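Local coordinates for protein glucokinase (Leishmania braziliensis MHOM/BR/75/M2904, PDB 6EDI) that probably phosphorylates D-glucose, using ATP as the phosphate donor, at residues 183-187 and 386-390. Sequence-based numbering, arbitrary orientation.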
# COMPACT_ATOMS: atom_id res chain seq x y z
N LYS A 183 -21.09 7.48 -5.69
CA LYS A 183 -20.40 8.47 -4.90
C LYS A 183 -20.34 7.97 -3.47
O LYS A 183 -21.33 7.50 -2.92
CB LYS A 183 -21.15 9.80 -4.99
CG LYS A 183 -20.58 10.91 -4.14
CD LYS A 183 -21.45 12.16 -4.28
CE LYS A 183 -21.20 13.09 -3.12
NZ LYS A 183 -21.87 14.42 -3.29
N GLY A 184 -19.16 8.06 -2.86
CA GLY A 184 -18.99 7.63 -1.48
C GLY A 184 -19.43 8.68 -0.49
O GLY A 184 -19.49 9.87 -0.80
N THR A 185 -19.71 8.25 0.73
CA THR A 185 -20.20 9.14 1.78
C THR A 185 -19.19 10.20 2.20
O THR A 185 -19.56 11.21 2.79
CB THR A 185 -20.55 8.35 3.04
OG1 THR A 185 -19.43 7.53 3.39
CG2 THR A 185 -21.75 7.46 2.81
N GLN A 186 -17.91 9.95 1.91
CA GLN A 186 -16.84 10.82 2.37
C GLN A 186 -16.38 11.80 1.30
O GLN A 186 -15.45 12.59 1.54
CB GLN A 186 -15.65 9.95 2.80
CG GLN A 186 -14.66 10.64 3.74
CD GLN A 186 -13.47 9.76 4.11
OE1 GLN A 186 -13.08 8.87 3.37
NE2 GLN A 186 -12.90 10.02 5.28
N TRP A 187 -16.99 11.73 0.12
CA TRP A 187 -16.56 12.59 -0.99
C TRP A 187 -16.68 14.08 -0.67
O TRP A 187 -15.69 14.81 -0.76
CB TRP A 187 -17.29 12.27 -2.32
CG TRP A 187 -16.81 13.25 -3.37
CD1 TRP A 187 -17.46 14.38 -3.82
CD2 TRP A 187 -15.55 13.22 -4.03
NE1 TRP A 187 -16.67 15.04 -4.74
CE2 TRP A 187 -15.49 14.35 -4.88
CE3 TRP A 187 -14.46 12.34 -4.00
CZ2 TRP A 187 -14.37 14.62 -5.69
CZ3 TRP A 187 -13.35 12.61 -4.79
CH2 TRP A 187 -13.32 13.74 -5.63
N SER A 386 -18.33 2.15 2.12
CA SER A 386 -19.24 3.08 1.45
C SER A 386 -18.72 4.52 1.45
O SER A 386 -19.33 5.40 0.84
CB SER A 386 -20.63 3.02 2.09
OG SER A 386 -20.54 3.27 3.47
N ARG A 387 -17.61 4.76 2.14
CA ARG A 387 -16.98 6.08 2.13
C ARG A 387 -16.38 6.39 0.77
O ARG A 387 -16.17 7.56 0.42
CB ARG A 387 -15.90 6.18 3.19
CG ARG A 387 -16.40 5.95 4.62
CD ARG A 387 -15.23 6.00 5.58
NE ARG A 387 -15.64 5.83 6.98
CZ ARG A 387 -14.81 5.95 8.01
NH1 ARG A 387 -13.53 6.25 7.79
NH2 ARG A 387 -15.24 5.77 9.26
N THR A 388 -16.09 5.34 0.01
CA THR A 388 -15.31 5.44 -1.22
C THR A 388 -16.14 5.67 -2.48
O THR A 388 -17.13 4.97 -2.73
CB THR A 388 -14.41 4.17 -1.39
OG1 THR A 388 -13.52 4.07 -0.27
CG2 THR A 388 -13.60 4.24 -2.68
N THR A 389 -15.73 6.65 -3.28
CA THR A 389 -16.34 6.95 -4.56
C THR A 389 -15.72 6.03 -5.61
O THR A 389 -14.50 5.99 -5.74
CB THR A 389 -16.09 8.43 -4.93
OG1 THR A 389 -16.77 9.27 -3.99
CG2 THR A 389 -16.56 8.76 -6.34
N PHE A 390 -16.56 5.28 -6.34
CA PHE A 390 -16.06 4.38 -7.39
C PHE A 390 -16.23 4.99 -8.76
O PHE A 390 -17.25 5.62 -9.05
CB PHE A 390 -16.76 3.02 -7.36
CG PHE A 390 -16.13 2.03 -6.42
CD1 PHE A 390 -16.01 2.31 -5.06
CD2 PHE A 390 -15.68 0.81 -6.89
CE1 PHE A 390 -15.44 1.39 -4.20
CE2 PHE A 390 -15.12 -0.12 -6.04
CZ PHE A 390 -14.99 0.17 -4.69
O HOH W 1 -12.02 6.93 5.52
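In one of the two six-stranded mixed sheets of this actin-like ATPase fold, edge strand 178-182 runs antiparallel to strand 389-393; just past that pairing the chain makes a type I beta turn, Gly184 to Trp187, over the loop that leads into 389-393. Lys183 takes little part: its CA-to-CB bond points away, and NZ forms a salt bridge with Asp188. Gly184 is the tight spot. Its N donates to Thr389 OG1 (2.9 Å), so here the acceptor is a side-chain hydroxyl rather than a carbonyl, and its CA presses on the opposing carbonyls, 3.2 Å from Ser386 O and 3.4 Å from Arg387 O, the latter a CA-H...O contact. A CB here would clash with Arg387 O. Next, Thr185 N hydrogen-bonds to Ser386 O at 2.9 Å, and its own OG1 adds a weak hydrogen bond to the same oxygen (3.3 Å). Gln186 N reaches Arg387 O in a weak hydrogen bond of 3.3 Å, while its CB packs against Arg387 CB at 3.8 Å. Trp187 N closes the turn on Gly184 O (3.2 Å); its CB lies 3.5 Å from Thr389 OG1, and the buried indole gives NE1 to Lys194 O and packs on Thr345 of strand 345-348, the neighbour of 389-393 in the sheet. On the solvent side, a water bridges the two long side chains, donating to Gln186 OE1 (3.1 Å) and accepting from Arg387 NH1 (2.8 Å).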